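Local coordinates for LysM domain protein (Mycobacterium smegmatis, PDB 4OIT) that binds mannose as a domain-swapped dimeric lectin of the beta-prism II fold, at residues 5-11 with 55-60; 51-55 with 66-71. Residues are numbered along the deposited sequence.

Contacts 1 and 2 lie on the same antiparallel sheet, in which strand 53-58 runs between strand 10-12 (contact 1) and strand 64-68 (contact 2); their centres are about 14 Å apart. Arg55 belongs to both: its O accepts from Tyr67 N (3.0 Å) in contact 2, while in contact 1 its CA makes a CA-H...O contact with Leu11 O (3.4 Å). Ala56 CB lies 3.7 Å from Leu66 CD1. The two meet again at beta-D-mannopyranose, where Gln59 OE1 lies 2.5 Å from Tyr67 OH, a probable hydrogen bond, while Gln59 NE2 reaches the sugar's O3 at 3.0 Å and Tyr67 OH its O4 at 2.5 Å. Asp61 and Asn63 also bind this sugar.

Contact 1: 5-11 with 55-60; sequences LTAGQKL and RAEVQT. With BMA (beta-D-mannopyranose), chain I.
Residues 10-11 pair antiparallel with 56-57. Lys10 and Glu57 form a non-hydrogen-bonded pair (CA-CA 3.9 Å). Leu11 and Ala56 form a hydrogen-bonded one (CA-CA 5.2 Å): Leu11 N donates to Ala56 O (3.0 Å). Ala56 N donates to Leu11 O (2.9 Å). A type II turn spans Thr6 to Gln9, closed by Gln9 N to Thr6 O (2.9 Å). Gly8 N, at phi/psi 95/-11, donates to Val58 O (2.6 Å), and Val58 N donates to Gln9 O (2.9 Å). Gln9 OE1 returns to Thr6 N (2.9 Å). Val58 (chi1 t) packs CG2 on Leu5 CB (3.9 Å). Lys10 and Glu57, both chi1 p, share a face, CB to CB 3.5 Å; Glu57 OE1 holds a weak salt bridge to Arg55 NE (3.2 Å). Gln59 points away from 5-11, its OE1 bonded to Tyr67 and its NE2 to mannose O3 (3.0 Å). Gly8 and Gln9 both face Val58, a G1 beta bulge; one residue on, Gln59 enters the beta-D-mannopyranose site of this beta-prism II lectin.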
ATOM      1  N   LEU B   5      17.652  14.102   4.341  1.00 24.25           N
ATOM      2  CA  LEU B   5      16.663  13.838   3.303  1.00 24.40           C
ATOM      3  C   LEU B   5      15.973  15.153   2.976  1.00 24.50           C
ATOM      4  O   LEU B   5      15.471  15.834   3.868  1.00 24.74           O
ATOM      5  CB  LEU B   5      15.619  12.820   3.769  1.00 24.52           C
ATOM      6  CG  LEU B   5      16.101  11.403   4.084  1.00 24.69           C
ATOM      7  CD1 LEU B   5      14.948  10.585   4.644  1.00 24.90           C
ATOM      8  CD2 LEU B   5      16.697  10.707   2.870  1.00 24.62           C
ATOM      9  N   THR B   6      15.965  15.507   1.695  1.00 24.46           N
ATOM     10  CA  THR B   6      15.348  16.747   1.223  1.00 24.27           C
ATOM     11  C   THR B   6      13.951  16.467   0.665  1.00 24.12           C
ATOM     12  O   THR B   6      13.546  15.311   0.548  1.00 24.03           O
ATOM     13  CB  THR B   6      16.233  17.435   0.166  1.00 24.09           C
ATOM     14  OG1 THR B   6      16.581  16.496  -0.858  1.00 24.00           O
ATOM     15  CG2 THR B   6      17.507  17.958   0.816  1.00 24.29           C
ATOM     16  N   ALA B   7      13.222  17.530   0.338  1.00 23.91           N
ATOM     17  CA  ALA B   7      11.820  17.428  -0.081  1.00 23.98           C
ATOM     18  C   ALA B   7      11.604  16.369  -1.160  1.00 23.87           C
ATOM     19  O   ALA B   7      12.227  16.410  -2.218  1.00 24.34           O
ATOM     20  CB  ALA B   7      11.317  18.781  -0.566  1.00 24.00           C
ATOM     21  N   GLY B   8      10.717  15.420  -0.878  1.00 23.70           N
ATOM     22  CA  GLY B   8      10.402  14.343  -1.814  1.00 23.53           C
ATOM     23  C   GLY B   8      11.192  13.062  -1.601  1.00 23.34           C
ATOM     24  O   GLY B   8      10.870  12.036  -2.193  1.00 23.23           O
ATOM     25  N   GLN B   9      12.226  13.109  -0.764  1.00 23.46           N
ATOM     26  CA  GLN B   9      13.048  11.922  -0.497  1.00 23.56           C
ATOM     27  C   GLN B   9      12.367  10.955   0.458  1.00 23.62           C
ATOM     28  O   GLN B   9      11.335  11.269   1.049  1.00 23.83           O
ATOM     29  CB  GLN B   9      14.408  12.315   0.079  1.00 23.17           C
ATOM     30  CG  GLN B   9      15.365  12.912  -0.932  1.00 23.03           C
ATOM     31  CD  GLN B   9      16.806  12.794  -0.487  1.00 22.72           C
ATOM     32  OE1 GLN B   9      17.423  13.779  -0.097  1.00 22.62           O
ATOM     33  NE2 GLN B   9      17.341  11.579  -0.519  1.00 22.76           N
ATOM     34  N   LYS B  10      12.960   9.776   0.600  1.00 24.03           N
ATOM     35  CA  LYS B  10      12.447   8.763   1.510  1.00 24.35           C
ATOM     36  C   LYS B  10      13.521   7.787   1.963  1.00 24.76           C
ATOM     37  O   LYS B  10      14.495   7.543   1.251  1.00 24.81           O
ATOM     38  CB  LYS B  10      11.321   7.981   0.833  1.00 24.35           C
ATOM     39  CG  LYS B  10      11.763   7.174  -0.378  1.00 24.31           C
ATOM     40  CD  LYS B  10      10.590   6.475  -1.036  1.00 24.40           C
ATOM     41  CE  LYS B  10      10.983   5.900  -2.386  1.00 24.48           C
ATOM     42  NZ  LYS B  10       9.814   5.329  -3.108  1.00 24.63           N
ATOM     43  N   LEU B  11      13.332   7.246   3.164  1.00 25.14           N
ATOM     44  CA  LEU B  11      13.991   6.011   3.566  1.00 25.57           C
ATOM     45  C   LEU B  11      13.069   4.879   3.160  1.00 26.22           C
ATOM     46  O   LEU B  11      11.873   4.928   3.429  1.00 26.46           O
ATOM     47  CB  LEU B  11      14.218   5.946   5.078  1.00 25.40           C
ATOM     48  CG  LEU B  11      15.241   6.880   5.720  1.00 25.13           C
ATOM     49  CD1 LEU B  11      15.350   6.561   7.202  1.00 25.18           C
ATOM     50  CD2 LEU B  11      16.602   6.781   5.053  1.00 25.21           C
ATOM     51  N   ARG B  55       7.918   2.566   3.891  1.00 27.59           N
ATOM     52  CA  ARG B  55       8.716   3.751   3.585  1.00 27.66           C
ATOM     53  C   ARG B  55       8.407   4.894   4.539  1.00 27.28           C
ATOM     54  O   ARG B  55       7.343   4.937   5.160  1.00 27.16           O
ATOM     55  CB  ARG B  55       8.518   4.198   2.131  1.00 28.07           C
ATOM     56  CG  ARG B  55       7.179   4.852   1.829  1.00 28.52           C
ATOM     57  CD  ARG B  55       7.141   5.367   0.397  1.00 29.00           C
ATOM     58  NE  ARG B  55       5.854   5.978   0.065  1.00 29.19           N
ATOM     59  CZ  ARG B  55       4.734   5.304  -0.196  1.00 29.15           C
ATOM     60  NH1 ARG B  55       4.711   3.973  -0.162  1.00 28.91           N
ATOM     61  NH2 ARG B  55       3.624   5.970  -0.488  1.00 29.38           N
ATOM     62  N   ALA B  56       9.361   5.814   4.641  1.00 27.03           N
ATOM     63  CA  ALA B  56       9.225   7.013   5.453  1.00 26.88           C
ATOM     64  C   ALA B  56       9.698   8.189   4.615  1.00 26.97           C
ATOM     65  O   ALA B  56      10.899   8.453   4.526  1.00 27.06           O
ATOM     66  CB  ALA B  56      10.045   6.888   6.728  1.00 26.82           C
ATOM     67  N   GLU B  57       8.754   8.885   3.989  1.00 26.92           N
ATOM     68  CA  GLU B  57       9.098   9.931   3.030  1.00 27.18           C
ATOM     69  C   GLU B  57       8.868  11.347   3.549  1.00 26.47           C
ATOM     70  O   GLU B  57       7.828  11.656   4.137  1.00 25.85           O
ATOM     71  CB  GLU B  57       8.375   9.713   1.692  1.00 28.21           C
ATOM     72  CG  GLU B  57       6.866   9.907   1.694  1.00 29.05           C
ATOM     73  CD  GLU B  57       6.255   9.652   0.324  1.00 30.29           C
ATOM     74  OE1 GLU B  57       6.907   8.983  -0.509  1.00 30.77           O
ATOM     75  OE2 GLU B  57       5.120  10.118   0.074  1.00 31.53           O
ATOM     76  N   VAL B  58       9.877  12.187   3.332  1.00 25.87           N
ATOM     77  CA  VAL B  58       9.793  13.618   3.573  1.00 25.57           C
ATOM     78  C   VAL B  58       9.121  14.199   2.337  1.00 25.61           C
ATOM     79  O   VAL B  58       9.739  14.289   1.278  1.00 25.60           O
ATOM     80  CB  VAL B  58      11.193  14.248   3.757  1.00 25.58           C
ATOM     81  CG1 VAL B  58      11.079  15.733   4.073  1.00 25.49           C
ATOM     82  CG2 VAL B  58      11.971  13.536   4.854  1.00 25.39           C
ATOM     83  N   GLN B  59       7.853  14.575   2.472  1.00 25.80           N
ATOM     84  CA  GLN B  59       7.036  14.965   1.323  1.00 25.82           C
ATOM     85  C   GLN B  59       7.258  16.412   0.890  1.00 26.09           C
ATOM     86  O   GLN B  59       7.712  17.254   1.670  1.00 25.62           O
ATOM     87  CB  GLN B  59       5.556  14.759   1.637  1.00 25.98           C
ATOM     88  CG  GLN B  59       5.177  13.318   1.967  1.00 26.07           C
ATOM     89  CD  GLN B  59       3.692  13.118   2.253  1.00 26.04           C
ATOM     90  OE1 GLN B  59       3.225  11.987   2.331  1.00 25.88           O
ATOM     91  NE2 GLN B  59       2.945  14.207   2.412  1.00 26.11           N
ATOM     92  N   THR B  60       6.908  16.690  -0.363  1.00 26.24           N
ATOM     93  CA  THR B  60       6.994  18.044  -0.924  1.00 26.33           C
ATOM     94  C   THR B  60       5.981  19.005  -0.296  1.00 25.90           C
ATOM     95  O   THR B  60       6.160  20.223  -0.362  1.00 25.63           O
ATOM     96  CB  THR B  60       6.788  18.038  -2.453  1.00 26.44           C
ATOM     97  OG1 THR B  60       5.603  17.301  -2.777  1.00 26.79           O
ATOM     98  CG2 THR B  60       7.981  17.406  -3.151  1.00 26.45           C
TER
HETATM   99  C1  BMA I 202      -1.777  14.820   5.188  1.00 38.68           C
HETATM  100  C2  BMA I 202      -0.953  14.850   3.891  1.00 38.53           C
HETATM  101  C3  BMA I 202      -0.837  13.410   3.412  1.00 38.62           C
HETATM  102  C4  BMA I 202      -0.413  12.437   4.513  1.00 38.82           C
HETATM  103  C5  BMA I 202      -1.172  12.555   5.841  1.00 38.89           C
HETATM  104  C6  BMA I 202      -0.233  12.009   6.909  1.00 38.92           C
HETATM  105  O1  BMA I 202      -2.045  16.080   5.874  1.00 38.95           O
HETATM  106  O2  BMA I 202       0.366  15.410   4.133  1.00 37.68           O
HETATM  107  O3  BMA I 202       0.105  13.325   2.327  1.00 38.59           O
HETATM  108  O4  BMA I 202      -0.626  11.094   4.039  1.00 38.92           O
HETATM  109  O5  BMA I 202      -1.579  13.871   6.257  1.00 38.85           O
HETATM  110  O6  BMA I 202      -0.992  11.457   7.987  1.00 39.52           O

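Contact 2: 51-55 with 66-71; sequences QDVVR and LYTAEK. With BMA (beta-D-mannopyranose), chain I.
Tyr67 and Arg55 bury the most surface, 82 and 75 Å², followed by Asp52 with 59 Å². Tyr67 N donates to Arg55 O (3.0 Å) in an antiparallel hydrogen-bonded pair, CA-CA 5.6 Å, and Tyr67 O accepts from Val54 N (3.0 Å). Both side chains lie on one face of the sheet: Arg55, chi1 p and extended through chi3, brings NH2 over a face of the Tyr67 ring, 3.9 Å from CG. Tyr67 (chi1 -78°, chi2 -81°) carries its OH to the sugar, accepting from mannose O4 at 2.5 Å and O3 at 3.2 Å. Asp52, at phi/psi 60/28, leads into the strand: its O accepts from Ala69 N (3.0 Å), and its OD2 forms a weak salt bridge with Lys71 NZ (3.2 Å). Val53 pairs with Thr68 without hydrogen bonds (CA-CA 4.0 Å), and its CG1 packs on Leu66 CB (3.8 Å). Within strands 53-58 and 64-68, the portions 53-55 and 66-68 have N-to-C directions 118° apart. Leu66 and Tyr67 pair with a strand of the second subunit, extending the sheet across the dimer. Val54 and Arg55 both face Tyr67, making a classic beta bulge in a hairpin that presents a tyrosine to bound mannose.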
ATOM      1  N   GLN B  51       3.435  -2.688  12.167  1.00 23.18           N
ATOM      2  CA  GLN B  51       2.415  -1.898  11.462  1.00 23.77           C
ATOM      3  C   GLN B  51       2.663  -1.793   9.949  1.00 24.32           C
ATOM      4  O   GLN B  51       2.105  -0.920   9.286  1.00 24.92           O
ATOM      5  CB  GLN B  51       2.310  -0.500  12.079  1.00 23.51           C
ATOM      6  CG  GLN B  51       2.079  -0.509  13.582  1.00 23.36           C
ATOM      7  CD  GLN B  51       1.826   0.873  14.157  1.00 23.31           C
ATOM      8  OE1 GLN B  51       1.604   1.838  13.426  1.00 23.24           O
ATOM      9  NE2 GLN B  51       1.857   0.973  15.480  1.00 23.54           N
ATOM     10  N   ASP B  52       3.501  -2.681   9.418  1.00 25.11           N
ATOM     11  CA  ASP B  52       3.712  -2.829   7.967  1.00 25.71           C
ATOM     12  C   ASP B  52       4.235  -1.575   7.251  1.00 26.15           C
ATOM     13  O   ASP B  52       3.988  -1.394   6.056  1.00 26.00           O
ATOM     14  CB  ASP B  52       2.416  -3.291   7.288  1.00 26.01           C
ATOM     15  CG  ASP B  52       1.853  -4.550   7.905  1.00 26.32           C
ATOM     16  OD1 ASP B  52       2.612  -5.532   8.048  1.00 26.78           O
ATOM     17  OD2 ASP B  52       0.649  -4.559   8.238  1.00 26.32           O
ATOM     18  N   VAL B  53       4.960  -0.724   7.972  1.00 26.36           N
ATOM     19  CA  VAL B  53       5.533   0.481   7.376  1.00 26.44           C
ATOM     20  C   VAL B  53       6.642   0.059   6.416  1.00 26.54           C
ATOM     21  O   VAL B  53       7.549  -0.675   6.803  1.00 26.76           O
ATOM     22  CB  VAL B  53       6.094   1.442   8.445  1.00 26.27           C
ATOM     23  CG1 VAL B  53       6.782   2.641   7.803  1.00 26.07           C
ATOM     24  CG2 VAL B  53       4.983   1.914   9.371  1.00 26.34           C
ATOM     25  N   VAL B  54       6.557   0.515   5.167  1.00 26.88           N
ATOM     26  CA  VAL B  54       7.553   0.163   4.139  1.00 27.07           C
ATOM     27  C   VAL B  54       8.359   1.347   3.600  1.00 27.21           C
ATOM     28  O   VAL B  54       9.362   1.150   2.913  1.00 27.25           O
ATOM     29  CB  VAL B  54       6.923  -0.600   2.952  1.00 27.27           C
ATOM     30  CG1 VAL B  54       6.388  -1.943   3.425  1.00 27.45           C
ATOM     31  CG2 VAL B  54       5.836   0.223   2.266  1.00 27.26           C
ATOM     32  N   ARG B  55       7.918   2.566   3.891  1.00 27.59           N
ATOM     33  CA  ARG B  55       8.716   3.751   3.585  1.00 27.66           C
ATOM     34  C   ARG B  55       8.407   4.894   4.539  1.00 27.28           C
ATOM     35  O   ARG B  55       7.343   4.937   5.160  1.00 27.16           O
ATOM     36  CB  ARG B  55       8.518   4.198   2.131  1.00 28.07           C
ATOM     37  CG  ARG B  55       7.179   4.852   1.829  1.00 28.52           C
ATOM     38  CD  ARG B  55       7.141   5.367   0.397  1.00 29.00           C
ATOM     39  NE  ARG B  55       5.854   5.978   0.065  1.00 29.19           N
ATOM     40  CZ  ARG B  55       4.734   5.304  -0.196  1.00 29.15           C
ATOM     41  NH1 ARG B  55       4.711   3.973  -0.162  1.00 28.91           N
ATOM     42  NH2 ARG B  55       3.624   5.970  -0.488  1.00 29.38           N
ATOM     43  N   LEU B  66       5.328   8.193   7.750  1.00 22.09           N
ATOM     44  CA  LEU B  66       5.531   6.754   7.598  1.00 22.20           C
ATOM     45  C   LEU B  66       4.301   6.157   6.924  1.00 22.25           C
ATOM     46  O   LEU B  66       3.185   6.312   7.423  1.00 22.56           O
ATOM     47  CB  LEU B  66       5.756   6.077   8.956  1.00 22.35           C
ATOM     48  CG  LEU B  66       7.197   6.013   9.469  1.00 22.51           C
ATOM     49  CD1 LEU B  66       7.809   7.397   9.611  1.00 22.69           C
ATOM     50  CD2 LEU B  66       7.241   5.271  10.795  1.00 22.47           C
ATOM     51  N   TYR B  67       4.507   5.480   5.797  1.00 21.94           N
ATOM     52  CA  TYR B  67       3.414   4.831   5.070  1.00 21.74           C
ATOM     53  C   TYR B  67       3.515   3.319   5.165  1.00 21.91           C
ATOM     54  O   TYR B  67       4.610   2.764   5.230  1.00 21.90           O
ATOM     55  CB  TYR B  67       3.427   5.228   3.594  1.00 21.50           C
ATOM     56  CG  TYR B  67       2.858   6.596   3.320  1.00 21.14           C
ATOM     57  CD1 TYR B  67       1.486   6.795   3.229  1.00 21.07           C
ATOM     58  CD2 TYR B  67       3.694   7.688   3.141  1.00 21.09           C
ATOM     59  CE1 TYR B  67       0.960   8.048   2.971  1.00 21.03           C
ATOM     60  CE2 TYR B  67       3.180   8.944   2.883  1.00 20.99           C
ATOM     61  CZ  TYR B  67       1.815   9.119   2.798  1.00 21.11           C
ATOM     62  OH  TYR B  67       1.303  10.366   2.542  1.00 21.36           O
ATOM     63  N   THR B  68       2.362   2.661   5.160  1.00 22.27           N
ATOM     64  CA  THR B  68       2.307   1.205   5.146  1.00 22.61           C
ATOM     65  C   THR B  68       2.367   0.717   3.713  1.00 23.07           C
ATOM     66  O   THR B  68       2.225   1.498   2.770  1.00 22.86           O
ATOM     67  CB  THR B  68       1.015   0.653   5.779  1.00 22.62           C
ATOM     68  OG1 THR B  68      -0.103   0.930   4.926  1.00 22.57           O
ATOM     69  CG2 THR B  68       0.779   1.258   7.159  1.00 22.57           C
ATOM     70  N   ALA B  69       2.581  -0.583   3.559  1.00 23.90           N
ATOM     71  CA  ALA B  69       2.486  -1.217   2.251  1.00 24.69           C
ATOM     72  C   ALA B  69       1.024  -1.473   1.942  1.00 25.40           C
ATOM     73  O   ALA B  69       0.177  -1.478   2.839  1.00 25.65           O
ATOM     74  CB  ALA B  69       3.250  -2.526   2.225  1.00 24.83           C
ATOM     75  N   GLU B  70       0.733  -1.683   0.666  1.00 26.14           N
ATOM     76  CA  GLU B  70      -0.577  -2.163   0.264  1.00 26.91           C
ATOM     77  C   GLU B  70      -0.648  -3.622   0.681  1.00 26.67           C
ATOM     78  O   GLU B  70       0.171  -4.434   0.249  1.00 26.95           O
ATOM     79  CB  GLU B  70      -0.774  -2.014  -1.241  1.00 27.80           C
ATOM     80  CG  GLU B  70      -0.772  -0.564  -1.700  1.00 28.76           C
ATOM     81  CD  GLU B  70      -0.920  -0.419  -3.200  1.00 29.80           C
ATOM     82  OE1 GLU B  70      -0.292  -1.199  -3.950  1.00 30.05           O
ATOM     83  OE2 GLU B  70      -1.671   0.483  -3.637  1.00 30.95           O
ATOM     84  N   LYS B  71      -1.602  -3.935   1.549  1.00 26.48           N
ATOM     85  CA  LYS B  71      -1.735  -5.276   2.112  1.00 26.37           C
ATOM     86  C   LYS B  71      -2.728  -6.100   1.295  1.00 25.92           C
ATOM     87  O   LYS B  71      -3.837  -5.635   1.020  1.00 25.52           O
ATOM     88  CB  LYS B  71      -2.206  -5.206   3.569  1.00 26.86           C
ATOM     89  CG  LYS B  71      -1.389  -4.269   4.447  1.00 27.33           C
ATOM     90  CD  LYS B  71      -2.025  -4.076   5.816  1.00 27.76           C
ATOM     91  CE  LYS B  71      -1.453  -2.853   6.527  1.00 28.27           C
ATOM     92  NZ  LYS B  71      -1.920  -2.729   7.938  1.00 28.32           N
TER
HETATM   93  C1  BMA I 202      -1.777  14.820   5.188  1.00 38.68           C
HETATM   94  C2  BMA I 202      -0.953  14.850   3.891  1.00 38.53           C
HETATM   95  C3  BMA I 202      -0.837  13.410   3.412  1.00 38.62           C
HETATM   96  C4  BMA I 202      -0.413  12.437   4.513  1.00 38.82           C
HETATM   97  C5  BMA I 202      -1.172  12.555   5.841  1.00 38.89           C
HETATM   98  C6  BMA I 202      -0.233  12.009   6.909  1.00 38.92           C
HETATM   99  O1  BMA I 202      -2.045  16.080   5.874  1.00 38.95           O
HETATM  100  O2  BMA I 202       0.366  15.410   4.133  1.00 37.68           O
HETATM  101  O3  BMA I 202       0.105  13.325   2.327  1.00 38.59           O
HETATM  102  O4  BMA I 202      -0.626  11.094   4.039  1.00 38.92           O
HETATM  103  O5  BMA I 202      -1.579  13.871   6.257  1.00 38.85           O
HETATM  104  O6  BMA I 202      -0.992  11.457   7.987  1.00 39.52           O